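Oxidoreductase (PDB 3E18) binds NAD in a Rossmann-fold domain and is probably an oxidoreductase of the GFO/IDH/MocA family, its substrate unknown. Local coordinates at residues A[248-253]-A[295-300]; A[272-277]-A[284-289]. All coordinates share one frame; numbering follows the deposited sequence.

Interaction 1. Residues A[248-253]-A[295-300]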
loop_
_atom_site.group_PDB
_atom_site.type_symbol
_atom_site.label_atom_id
_atom_site.label_comp_id
_atom_site.label_asym_id
_atom_site.label_seq_id
_atom_site.Cartn_x
_atom_site.Cartn_y
_atom_site.Cartn_z
ATOM N N GLY A 248 9.399 10.407 -5.690
ATOM C CA GLY A 248 8.778 10.884 -6.933
ATOM C C GLY A 248 7.346 10.425 -7.112
ATOM O O GLY A 248 6.930 9.412 -6.580
ATOM N N ILE A 249 6.584 11.169 -7.899
ATOM C CA ILE A 249 5.204 10.819 -8.113
ATOM C C ILE A 249 4.888 11.144 -9.575
ATOM O O ILE A 249 5.352 12.171 -10.106
ATOM C CB ILE A 249 4.258 11.572 -7.102
ATOM C CG1 ILE A 249 2.819 11.031 -7.148
ATOM C CG2 ILE A 249 4.274 13.095 -7.332
ATOM C CD1 ILE A 249 1.966 11.469 -5.959
ATOM N N ILE A 250 4.185 10.224 -10.237
ATOM C CA ILE A 250 3.573 10.488 -11.531
ATOM C C ILE A 250 2.080 10.256 -11.320
ATOM O O ILE A 250 1.644 9.150 -11.032
ATOM C CB ILE A 250 4.138 9.602 -12.678
ATOM C CG1 ILE A 250 5.659 9.697 -12.752
ATOM C CG2 ILE A 250 3.552 10.027 -14.011
ATOM C CD1 ILE A 250 6.285 8.915 -13.888
ATOM N N HIS A 251 1.294 11.313 -11.417
ATOM C CA HIS A 251 -0.125 11.216 -11.086
ATOM C C HIS A 251 -0.919 10.341 -12.036
ATOM O O HIS A 251 -1.693 9.478 -11.606
ATOM C CB HIS A 251 -0.747 12.607 -11.037
ATOM C CG HIS A 251 -0.208 13.459 -9.939
ATOM N ND1 HIS A 251 -0.558 13.280 -8.619
ATOM C CD2 HIS A 251 0.659 14.499 -9.963
ATOM C CE1 HIS A 251 0.072 14.174 -7.875
ATOM N NE2 HIS A 251 0.820 14.922 -8.667
ATOM N N ASP A 252 -0.706 10.554 -13.327
ATOM C CA ASP A 252 -1.637 10.105 -14.344
ATOM C C ASP A 252 -0.898 9.907 -15.679
ATOM O O ASP A 252 0.310 10.174 -15.778
ATOM C CB ASP A 252 -2.743 11.172 -14.468
ATOM C CG ASP A 252 -3.909 10.729 -15.321
ATOM O OD1 ASP A 252 -4.217 11.440 -16.313
ATOM O OD2 ASP A 252 -4.508 9.674 -15.012
ATOM N N TRP A 253 -1.625 9.433 -16.691
ATOM C CA TRP A 253 -1.121 9.255 -18.057
ATOM C C TRP A 253 -0.662 10.560 -18.726
ATOM O O TRP A 253 0.122 10.524 -19.673
ATOM C CB TRP A 253 -2.176 8.580 -18.948
ATOM C CG TRP A 253 -2.679 7.259 -18.433
ATOM C CD1 TRP A 253 -3.951 6.971 -18.010
ATOM C CD2 TRP A 253 -1.924 6.048 -18.285
ATOM N NE1 TRP A 253 -4.028 5.657 -17.605
ATOM C CE2 TRP A 253 -2.802 5.068 -17.770
ATOM C CE3 TRP A 253 -0.589 5.699 -18.537
ATOM C CZ2 TRP A 253 -2.388 3.765 -17.498
ATOM C CZ3 TRP A 253 -0.182 4.399 -18.277
ATOM C CH2 TRP A 253 -1.077 3.449 -17.759
ATOM N N LEU A 295 11.707 19.335 -7.819
ATOM C CA LEU A 295 12.167 19.231 -9.194
ATOM C C LEU A 295 11.051 18.735 -10.103
ATOM O O LEU A 295 10.130 18.047 -9.664
ATOM C CB LEU A 295 13.335 18.246 -9.300
ATOM C CG LEU A 295 14.713 18.491 -8.680
ATOM C CD1 LEU A 295 14.724 18.419 -7.162
ATOM C CD2 LEU A 295 15.656 17.440 -9.226
ATOM N N SER A 296 11.160 19.071 -11.380
ATOM C CA SER A 296 10.336 18.455 -12.410
ATOM C C SER A 296 10.788 17.018 -12.602
ATOM O O SER A 296 11.931 16.671 -12.271
ATOM C CB SER A 296 10.460 19.220 -13.730
ATOM O OG SER A 296 9.708 20.419 -13.683
ATOM N N LEU A 297 9.873 16.184 -13.094
ATOM C CA LEU A 297 10.200 14.849 -13.583
ATOM C C LEU A 297 11.163 14.955 -14.763
ATOM O O LEU A 297 11.006 15.850 -15.591
ATOM C CB LEU A 297 8.926 14.108 -14.024
ATOM C CG LEU A 297 7.899 13.804 -12.924
ATOM C CD1 LEU A 297 6.568 13.361 -13.502
ATOM C CD2 LEU A 297 8.440 12.741 -11.997
ATOM N N PRO A 298 12.152 14.038 -14.849
ATOM C CA PRO A 298 13.095 14.059 -15.963
ATOM C C PRO A 298 12.411 13.708 -17.278
ATOM O O PRO A 298 11.260 13.264 -17.281
ATOM C CB PRO A 298 14.103 12.957 -15.610
ATOM C CG PRO A 298 13.814 12.563 -14.217
ATOM C CD PRO A 298 12.421 12.921 -13.928
ATOM N N ALA A 299 13.120 13.934 -18.383
ATOM C CA ALA A 299 12.716 13.423 -19.687
ATOM C C ALA A 299 12.822 11.898 -19.618
ATOM O O ALA A 299 13.704 11.374 -18.921
ATOM C CB ALA A 299 13.632 13.990 -20.795
ATOM N N PRO A 300 11.925 11.181 -20.321
ATOM C CA PRO A 300 11.956 9.713 -20.291
ATOM C C PRO A 300 13.246 9.146 -20.865
ATOM O O PRO A 300 13.838 9.755 -21.769
ATOM C CB PRO A 300 10.772 9.327 -21.175
ATOM C CG PRO A 300 10.572 10.519 -22.072
ATOM C CD PRO A 300 10.828 11.676 -21.179
#

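Interaction 2. Residues A[272-277]-A[284-289]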
loop_
_atom_site.group_PDB
_atom_site.type_symbol
_atom_site.label_atom_id
_atom_site.label_comp_id
_atom_site.label_asym_id
_atom_site.label_seq_id
_atom_site.Cartn_x
_atom_site.Cartn_y
_atom_site.Cartn_z
ATOM N N THR A 272 8.506 23.460 11.719
ATOM C CA THR A 272 7.566 24.114 12.624
ATOM C C THR A 272 6.293 23.263 12.699
ATOM O O THR A 272 5.707 22.932 11.662
ATOM C CB THR A 272 7.250 25.580 12.210
ATOM O OG1 THR A 272 6.806 25.621 10.848
ATOM C CG2 THR A 272 8.486 26.465 12.361
ATOM N N PRO A 273 5.886 22.879 13.929
ATOM C CA PRO A 273 4.742 21.989 14.150
ATOM C C PRO A 273 3.397 22.479 13.609
ATOM O O PRO A 273 3.184 23.688 13.458
ATOM C CB PRO A 273 4.686 21.851 15.681
ATOM C CG PRO A 273 5.473 22.989 16.211
ATOM C CD PRO A 273 6.534 23.254 15.200
ATOM N N ILE A 274 2.520 21.527 13.285
ATOM C CA ILE A 274 1.124 21.828 12.973
ATOM C C ILE A 274 0.190 21.085 13.921
ATOM O O ILE A 274 0.609 20.190 14.668
ATOM C CB ILE A 274 0.684 21.416 11.532
ATOM C CG1 ILE A 274 1.771 20.636 10.788
ATOM C CG2 ILE A 274 0.112 22.628 10.774
ATOM C CD1 ILE A 274 1.215 19.503 9.947
ATOM N N LYS A 275 -1.078 21.483 13.874
ATOM C CA LYS A 275 -2.173 20.723 14.446
ATOM C C LYS A 275 -2.476 19.578 13.473
ATOM O O LYS A 275 -2.944 19.807 12.350
ATOM C CB LYS A 275 -3.399 21.634 14.623
ATOM C CG LYS A 275 -4.694 20.943 15.089
ATOM C CD LYS A 275 -5.026 21.223 16.561
ATOM C CE LYS A 275 -4.328 20.255 17.513
ATOM N NZ LYS A 275 -4.728 20.497 18.923
ATOM N N ALA A 276 -2.181 18.353 13.897
ATOM C CA ALA A 276 -2.564 17.167 13.141
ATOM C C ALA A 276 -3.576 16.385 13.967
ATOM O O ALA A 276 -3.202 15.702 14.915
ATOM C CB ALA A 276 -1.350 16.314 12.850
ATOM N N GLY A 277 -4.854 16.496 13.613
ATOM C CA GLY A 277 -5.925 15.893 14.407
ATOM C C GLY A 277 -5.933 16.456 15.822
ATOM O O GLY A 277 -5.969 17.674 16.006
ATOM N N MET A 284 5.740 14.750 11.643
ATOM C CA MET A 284 4.833 14.599 10.506
ATOM C C MET A 284 4.417 15.951 9.912
ATOM O O MET A 284 3.521 16.025 9.062
ATOM C CB MET A 284 3.616 13.739 10.892
ATOM C CG MET A 284 4.000 12.337 11.384
ATOM S SD MET A 284 4.897 11.333 10.164
ATOM C CE MET A 284 4.972 9.777 11.068
ATOM N N ALA A 285 5.083 17.014 10.365
ATOM C CA ALA A 285 4.907 18.360 9.809
ATOM C C ALA A 285 5.752 18.506 8.542
ATOM O O ALA A 285 6.782 17.829 8.419
ATOM C CB ALA A 285 5.320 19.402 10.841
ATOM N N PRO A 286 5.333 19.379 7.592
ATOM C CA PRO A 286 6.205 19.626 6.439
ATOM C C PRO A 286 7.608 20.047 6.888
ATOM O O PRO A 286 7.739 20.764 7.886
ATOM C CB PRO A 286 5.515 20.788 5.716
ATOM C CG PRO A 286 4.084 20.667 6.092
ATOM C CD PRO A 286 4.082 20.158 7.503
ATOM N N PRO A 287 8.658 19.572 6.188
ATOM C CA PRO A 287 10.000 20.046 6.527
ATOM C C PRO A 287 10.117 21.552 6.289
ATOM O O PRO A 287 9.313 22.124 5.536
ATOM C CB PRO A 287 10.907 19.279 5.553
ATOM C CG PRO A 287 10.088 18.111 5.103
ATOM C CD PRO A 287 8.681 18.592 5.088
ATOM N N SER A 288 11.086 22.192 6.941
ATOM C CA SER A 288 11.336 23.622 6.720
ATOM C C SER A 288 11.717 23.868 5.254
ATOM O O SER A 288 12.207 22.956 4.581
ATOM C CB SER A 288 12.425 24.133 7.660
ATOM O OG SER A 288 13.618 23.384 7.496
ATOM N N GLU A 289 11.469 25.085 4.768
ATOM C CA GLU A 289 11.721 25.470 3.365
ATOM C C GLU A 289 13.127 25.089 2.881
ATOM O O GLU A 289 13.285 24.532 1.790
ATOM C CB GLU A 289 11.450 26.973 3.162
ATOM C CG GLU A 289 11.473 27.444 1.703
ATOM C CD GLU A 289 10.742 28.773 1.477
ATOM O OE1 GLU A 289 11.012 29.753 2.211
ATOM O OE2 GLU A 289 9.900 28.840 0.552
HETATM O O HOH W 1 5.925 22.579 9.058
#

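Interaction 1. Residues A[248-253]-A[295-300]
CG of Leu297 (chi1 -64°) and CG1 of Ile250 (chi1 -53°) both stand anti to their own carbonyl carbon, beside the backbone N, and with this setting the two side chains meet. In Leu297 it swings the forked end over the last residues of strand 246-250. Its CD1 branch comes to 3.8 Å from Ile250 CG1, so the methyl meets the middle of the isoleucine chain, and the two side chains cross at a slant. The CD2 branch of Leu297 lies over the backbone, 3.7 Å from Ile249 O, and Leu297 CD1 reaches the same carbonyl oxygen at 3.8 Å. The fork thus straddles one peptide oxygen with both methyls, in van der Waals contact alone. Leu297 supplies more than half of the buried surface, which totals 115 Å², so the contact is essentially one leucine set down on a strand end. The side chain of Ile249 starts away from Leu297 and packs on Ile234 of the second subunit, while Ile250 also touches Ile134 of helix 129-140. Leu297 itself rests on Ile259 of strand 257-262, the strand whose Glu258 pairs through the backbone with Ile249. Joining strand, helix and the chain that leaves edge strand 292-295, the contact lies away from the NAD site. It belongs to the layered alpha-beta build of the GFO/IDH/MocA C-terminal domain, a large mixed sheet with helices against it; here the loop after strand 292-295 also packs on the sheet.

Interaction 2. Residues A[272-277]-A[284-289]
Ala285 and Ile274 form the close-packed part of this contact. The methyl of Ala285 points at the other segment, and Ala285 CB lies 3.8 Å from Ile274 CG1. The distance from Ala285 CB to the carbonyl oxygen Thr272 O is 3.6 Å. Further along the isoleucine, Ile274 CD1 reaches the proline ring at Pro286 CD, 3.8 Å away, with the two side chains crossing at about a right angle. Ile274 takes up this place with CG1 almost eclipsing its backbone N (chi1 6°), far from a staggered position, which suggests strain or mobility in an exposed side chain. The other side is looser and wet. Next to Thr272 and Pro286, both exposed, the backbones are joined through a water that donates to Thr272 O at 2.6 Å and to Pro286 O at 2.8 Å. Both carbonyl oxygens are acceptors, so the water, giving a hydrogen to each, is what bridges them. Toward the second subunit the surroundings close up again: Ala285 O accepts a hydrogen bond from Asn157 ND2 and Ala276 O one from Arg125 NH1, both of that subunit, and Met284 packs on its Gly155. Within the small hairpin of strands 274-276 and 279-281, Ile274 pairs by backbone with Thr281; segment 284-289, packed on Ile274 through Ala285 and Pro286, passes beside it toward strand 292-295.

Overall arrangement
From the N terminus the chain first builds the NAD-binding Rossmann domain, then most of the large mixed sheet, strand 246-250 included. After strand 257-262 it runs out to the small hairpin, where interaction 2 closes a short loop between 272-277 and 284-289. It then returns through strand 292-295 to interaction 1, which closes the longer loop between 248-253 and 295-300. The two loops do not cross: the shorter lies wholly within the longer. Their centres are 25 Å apart and they do not touch. Interaction 1 ties the returning chain to the sheet; interaction 2 shapes an outlying arm. Both touch the second subunit, whose Trp253 packs on Ala276.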